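Local coordinates for protein glucosamine--fructose-6-phosphate aminotransferase [isomerizing] (Francisella tularensis subsp. tularensis, PDB 3TBF) that probably makes glucosamine 6-phosphate from fructose 6-phosphate and glutamine, the C-terminal part present here holding its two sugar-isomerase (SIS) domains, at residues E228-L233 with N276-A281; K55-V60 with A80-S85. One frame throughout, in Å; residues are numbered along the deposited sequence.

Contact 1 of 2, residues E228-L233 with N276-A281; sequences EHTIFL and NMPIVA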
loop_
_atom_site.group_PDB
_atom_site.type_symbol
_atom_site.label_atom_id
_atom_site.label_comp_id
_atom_site.label_asym_id
_atom_site.label_seq_id
_atom_site.Cartn_x
_atom_site.Cartn_y
_atom_site.Cartn_z
ATOM N N GLU A 228 11.689 17.924 -9.431
ATOM C CA GLU A 228 10.280 17.867 -9.003
ATOM C C GLU A 228 9.783 16.436 -8.749
ATOM O O GLU A 228 8.652 16.237 -8.325
ATOM C CB GLU A 228 9.375 18.598 -9.994
ATOM C CG GLU A 228 9.778 20.057 -10.284
ATOM C CD GLU A 228 9.448 21.050 -9.155
ATOM O OE1 GLU A 228 8.561 20.763 -8.296
ATOM O OE2 GLU A 228 10.092 22.132 -9.137
ATOM N N HIS A 229 10.639 15.446 -8.964
ATOM C CA HIS A 229 10.304 14.076 -8.663
ATOM C C HIS A 229 11.473 13.455 -7.958
ATOM O O HIS A 229 12.617 13.894 -8.106
ATOM C CB HIS A 229 10.050 13.231 -9.947
ATOM C CG HIS A 229 9.166 13.890 -10.982
ATOM N ND1 HIS A 229 7.815 13.639 -11.085
ATOM C CD2 HIS A 229 9.467 14.739 -11.996
ATOM C CE1 HIS A 229 7.310 14.339 -12.088
ATOM N NE2 HIS A 229 8.299 14.996 -12.673
ATOM N N THR A 230 11.164 12.426 -7.195
ATOM C CA THR A 230 12.125 11.501 -6.700
ATOM C C THR A 230 11.457 10.150 -6.460
ATOM O O THR A 230 10.312 10.053 -5.996
ATOM C CB THR A 230 12.706 11.960 -5.341
ATOM O OG1 THR A 230 13.383 13.230 -5.490
ATOM C CG2 THR A 230 13.659 10.886 -4.790
ATOM N N ILE A 231 12.227 9.109 -6.712
ATOM C CA ILE A 231 11.839 7.783 -6.368
ATOM C C ILE A 231 12.653 7.182 -5.228
ATOM O O ILE A 231 13.885 7.253 -5.221
ATOM C CB ILE A 231 12.012 6.917 -7.564
ATOM C CG1 ILE A 231 11.143 7.497 -8.692
ATOM C CG2 ILE A 231 11.696 5.453 -7.208
ATOM C CD1 ILE A 231 10.585 6.478 -9.581
ATOM N N PHE A 232 11.942 6.591 -4.267
ATOM C CA PHE A 232 12.543 5.916 -3.135
ATOM C C PHE A 232 12.331 4.413 -3.328
ATOM O O PHE A 232 11.266 3.985 -3.794
ATOM C CB PHE A 232 11.922 6.354 -1.827
ATOM C CG PHE A 232 12.405 7.675 -1.336
ATOM C CD1 PHE A 232 12.056 8.844 -1.974
ATOM C CD2 PHE A 232 13.170 7.765 -0.199
ATOM C CE1 PHE A 232 12.483 10.089 -1.505
ATOM C CE2 PHE A 232 13.635 9.016 0.259
ATOM C CZ PHE A 232 13.310 10.168 -0.403
ATOM N N LEU A 233 13.345 3.633 -2.964
ATOM C CA LEU A 233 13.337 2.195 -3.140
ATOM C C LEU A 233 13.773 1.433 -1.893
ATOM O O LEU A 233 14.726 1.815 -1.226
ATOM C CB LEU A 233 14.300 1.789 -4.279
ATOM C CG LEU A 233 13.957 2.236 -5.694
ATOM C CD1 LEU A 233 15.003 1.659 -6.651
ATOM C CD2 LEU A 233 12.540 1.851 -6.120
ATOM N N ASN A 276 17.052 12.721 -15.616
ATOM C CA ASN A 276 16.749 13.788 -14.631
ATOM C C ASN A 276 16.116 13.320 -13.294
ATOM O O ASN A 276 15.796 14.147 -12.452
ATOM C CB ASN A 276 15.927 14.933 -15.261
ATOM C CG ASN A 276 16.770 15.815 -16.229
ATOM O OD1 ASN A 276 17.976 15.568 -16.437
ATOM N ND2 ASN A 276 16.127 16.829 -16.834
HETATM N N MSE A 277 16.011 12.009 -13.087
HETATM C CA MSE A 277 15.299 11.447 -11.949
HETATM C C MSE A 277 16.228 10.922 -10.854
HETATM O O MSE A 277 17.019 10.018 -11.093
HETATM C CB MSE A 277 14.424 10.305 -12.445
HETATM C CG MSE A 277 13.804 9.459 -11.372
HETATM SE SE MSE A 277 12.381 10.464 -10.541
HETATM C CE MSE A 277 11.261 10.804 -12.151
ATOM N N PRO A 278 16.124 11.487 -9.639
ATOM C CA PRO A 278 16.806 10.978 -8.460
ATOM C C PRO A 278 16.170 9.720 -7.920
ATOM O O PRO A 278 14.952 9.659 -7.799
ATOM C CB PRO A 278 16.640 12.087 -7.441
ATOM C CG PRO A 278 16.204 13.242 -8.161
ATOM C CD PRO A 278 15.461 12.765 -9.364
ATOM N N ILE A 279 16.993 8.717 -7.649
ATOM C CA ILE A 279 16.565 7.472 -7.060
ATOM C C ILE A 279 17.271 7.321 -5.704
ATOM O O ILE A 279 18.479 7.222 -5.622
ATOM C CB ILE A 279 16.876 6.270 -7.976
ATOM C CG1 ILE A 279 15.914 6.221 -9.156
ATOM C CG2 ILE A 279 16.657 4.951 -7.257
ATOM C CD1 ILE A 279 16.064 7.343 -10.122
ATOM N N VAL A 280 16.509 7.354 -4.623
ATOM C CA VAL A 280 17.099 7.214 -3.297
ATOM C C VAL A 280 16.788 5.811 -2.781
ATOM O O VAL A 280 15.627 5.373 -2.772
ATOM C CB VAL A 280 16.561 8.235 -2.331
ATOM C CG1 VAL A 280 17.212 8.023 -1.022
ATOM C CG2 VAL A 280 16.813 9.665 -2.827
ATOM N N ALA A 281 17.809 5.071 -2.418
ATOM C CA ALA A 281 17.576 3.714 -1.992
ATOM C C ALA A 281 18.389 3.386 -0.759
ATOM O O ALA A 281 19.462 3.935 -0.511
ATOM C CB ALA A 281 17.883 2.709 -3.149
#
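Val280 lies over one face of the Phe232 ring, its CB 4.1 Å from the ring centroid in a CH-pi contact offset toward the rim beside CD2 and CE2; the two side chains run side by side, pointing the same way. Next to them Thr230 CG2 meets Val280 CG2 at 3.9 Å. On the face of Ile231, Leu233 CD1 touches Ile279 CG2 at 3.7 Å. Met277, a selenomethionine, bends at chi2 (73°) and again at chi3, and its chain crosses those of His229 and Ile231 at about a right angle: SE reaches Ile231 CG1 at 3.7 Å and CE reaches His229 CB at 3.5 Å. Three backbone bonds set the parallel register: Ile231 N to Pro278 O (3.0 Å, 172° at the hydrogen), Val280 N to Ile231 O (2.7 Å) and Leu233 N to Val280 O. Further out, helix 238-253 packs on Phe232 through Ala242, Ala246 and Leu249, while Leu296 and Val299 of helix 289-301 meet Leu233, Ile279 and Ala281, as in an alpha-beta-alpha SIS domain. His229 ND1 hydrogen-bonds to His256 of the second subunit. The chemistry implies an interior held by backbone bonds and apolar contacts, with side-chain polar pairing near the strand's start, where His229 meets that subunit.

Contact 2 of 2, residues K55-V60 with A80-S85; sequences KHICIV and AKVPCS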
loop_
_atom_site.group_PDB
_atom_site.type_symbol
_atom_site.label_atom_id
_atom_site.label_comp_id
_atom_site.label_asym_id
_atom_site.label_seq_id
_atom_site.Cartn_x
_atom_site.Cartn_y
_atom_site.Cartn_z
ATOM N N LYS A 55 -4.263 -13.737 19.151
ATOM C CA LYS A 55 -3.896 -14.669 18.081
ATOM C C LYS A 55 -3.663 -13.956 16.756
ATOM O O LYS A 55 -3.155 -14.519 15.773
ATOM C CB LYS A 55 -4.962 -15.729 17.882
ATOM C CG LYS A 55 -5.778 -16.032 19.107
ATOM C CD LYS A 55 -5.772 -17.519 19.468
ATOM C CE LYS A 55 -4.498 -17.852 20.236
ATOM N NZ LYS A 55 -4.480 -17.296 21.645
ATOM N N HIS A 56 -4.047 -12.712 16.732
ATOM C CA HIS A 56 -3.873 -11.929 15.573
ATOM C C HIS A 56 -3.738 -10.507 16.022
ATOM O O HIS A 56 -4.383 -10.069 16.926
ATOM C CB HIS A 56 -5.099 -12.086 14.675
ATOM C CG HIS A 56 -4.998 -11.327 13.397
ATOM N ND1 HIS A 56 -5.365 -10.004 13.294
ATOM C CD2 HIS A 56 -4.591 -11.707 12.157
ATOM C CE1 HIS A 56 -5.162 -9.592 12.054
ATOM N NE2 HIS A 56 -4.693 -10.605 11.343
ATOM N N ILE A 57 -2.887 -9.781 15.353
ATOM C CA ILE A 57 -2.652 -8.398 15.689
ATOM C C ILE A 57 -3.066 -7.522 14.535
ATOM O O ILE A 57 -2.573 -7.704 13.441
ATOM C CB ILE A 57 -1.186 -8.163 15.971
ATOM C CG1 ILE A 57 -0.797 -8.867 17.237
ATOM C CG2 ILE A 57 -0.913 -6.691 16.097
ATOM C CD1 ILE A 57 0.637 -8.944 17.369
ATOM N N CYS A 58 -3.919 -6.533 14.842
ATOM C CA CYS A 58 -4.527 -5.633 13.866
ATOM C C CYS A 58 -4.028 -4.231 14.121
ATOM O O CYS A 58 -4.447 -3.581 15.085
ATOM C CB CYS A 58 -6.070 -5.656 14.023
ATOM S SG CYS A 58 -7.031 -5.627 12.488
ATOM N N ILE A 59 -3.129 -3.738 13.281
ATOM C CA ILE A 59 -2.521 -2.409 13.522
ATOM C C ILE A 59 -3.282 -1.411 12.649
ATOM O O ILE A 59 -3.421 -1.614 11.443
ATOM C CB ILE A 59 -1.066 -2.365 13.198
ATOM C CG1 ILE A 59 -0.269 -3.325 14.079
ATOM C CG2 ILE A 59 -0.482 -0.973 13.443
ATOM C CD1 ILE A 59 1.244 -3.370 13.728
ATOM N N VAL A 60 -3.794 -0.360 13.286
ATOM C CA VAL A 60 -4.495 0.716 12.636
ATOM C C VAL A 60 -3.824 2.055 12.908
ATOM O O VAL A 60 -3.537 2.395 14.053
ATOM C CB VAL A 60 -5.948 0.786 13.140
ATOM C CG1 VAL A 60 -6.707 1.983 12.518
ATOM C CG2 VAL A 60 -6.647 -0.538 12.818
ATOM N N ALA A 80 7.842 -12.907 16.586
ATOM C CA ALA A 80 6.761 -13.371 17.483
ATOM C C ALA A 80 5.880 -14.459 16.893
ATOM O O ALA A 80 5.121 -15.088 17.615
ATOM C CB ALA A 80 5.911 -12.235 17.909
ATOM N N LYS A 81 5.924 -14.630 15.574
ATOM C CA LYS A 81 5.074 -15.563 14.868
ATOM C C LYS A 81 3.582 -15.406 15.131
ATOM O O LYS A 81 2.839 -16.383 15.165
ATOM C CB LYS A 81 5.496 -16.981 15.183
ATOM C CG LYS A 81 6.977 -17.154 15.105
ATOM C CD LYS A 81 7.403 -18.238 14.196
ATOM C CE LYS A 81 8.790 -17.907 13.645
ATOM N NZ LYS A 81 8.851 -17.605 12.137
ATOM N N VAL A 82 3.130 -14.174 15.282
ATOM C CA VAL A 82 1.723 -13.897 15.357
ATOM C C VAL A 82 1.315 -13.225 14.052
ATOM O O VAL A 82 2.002 -12.357 13.572
ATOM C CB VAL A 82 1.420 -13.024 16.548
ATOM C CG1 VAL A 82 -0.085 -12.783 16.704
ATOM C CG2 VAL A 82 1.962 -13.720 17.776
ATOM N N PRO A 83 0.216 -13.697 13.427
ATOM C CA PRO A 83 -0.162 -13.032 12.199
ATOM C C PRO A 83 -0.536 -11.546 12.450
ATOM O O PRO A 83 -1.078 -11.195 13.517
ATOM C CB PRO A 83 -1.341 -13.866 11.703
ATOM C CG PRO A 83 -1.842 -14.560 12.862
ATOM C CD PRO A 83 -0.683 -14.801 13.766
ATOM N N CYS A 84 -0.224 -10.682 11.487
ATOM C CA CYS A 84 -0.381 -9.245 11.678
ATOM C C CYS A 84 -0.952 -8.585 10.428
ATOM O O CYS A 84 -0.497 -8.874 9.311
ATOM C CB CYS A 84 0.989 -8.680 11.969
ATOM S SG CYS A 84 0.997 -6.975 12.499
ATOM N N SER A 85 -1.962 -7.734 10.572
ATOM C CA SER A 85 -2.383 -6.944 9.442
ATOM C C SER A 85 -2.256 -5.450 9.742
ATOM O O SER A 85 -2.313 -5.014 10.918
ATOM C CB SER A 85 -3.809 -7.296 9.021
ATOM O OG SER A 85 -4.708 -6.957 10.035
#
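His56 chi1 (-178°) sets CG anti to the backbone N and Ser85 chi1 (65°) sets OG between N and the carbonyl carbon; OG then lies at the edge of the His56 ring, in its plane, 3.4 Å from CE1. The carbonyl O of Pro83 sits 3.7 Å above one face of that ring, offset toward the rim. Ser85 OG also approaches Cys58 SG at 3.6 Å. His56 ND1 and Ser103 OG, on the neighbouring strand, share a weak hydrogen bond. The two segments belong to a beta-alpha-beta unit, strand 56-61, helix 63-80 and strand 84-88, in the parallel sheet of the first SIS domain; Lys81, with positive phi, is the first residue after the helix to leave helical geometry, and Val82 and Pro83 lead on to strand 84-88, outermost within this chain. Ile57 N to Pro83 O (2.9 Å), Ser85 N to Ile57 O and Ile59 N to Ser85 O (2.8 Å) join the segments. On the other face Cys84 SG packs against Ile59 CD1 at 3.8 Å; Val82, before the strand, brings CG1 to Ile57 CD1 at 4.0 Å. Phe177 and Ile181 of helix 165-184 touch Ile57 and Val82, and Pro83 rests on Val98 of the second subunit.

In the fold
The two contacts hold neighbouring parallel strands in different SIS domains, on opposite sides of the chain's centre, with centres about 32 Å apart. Both sheets have strand order 2-1-3-4-5. Contact 1 pairs the first strand with the third, in the interior, and nearly all its touching residues are buried; contact 2 pairs the first with the second, outermost within the chain, and is partly exposed. Each uses three backbone hydrogen bonds, but contact 1 is mostly apolar, its polar groups being Thr230 and, at the strand's start, His229, whereas contact 2 has an apolar face and one bearing histidine, cysteine and serine. Both touch the second subunit, through His229 and Glu228 or through Pro83 and Lys81.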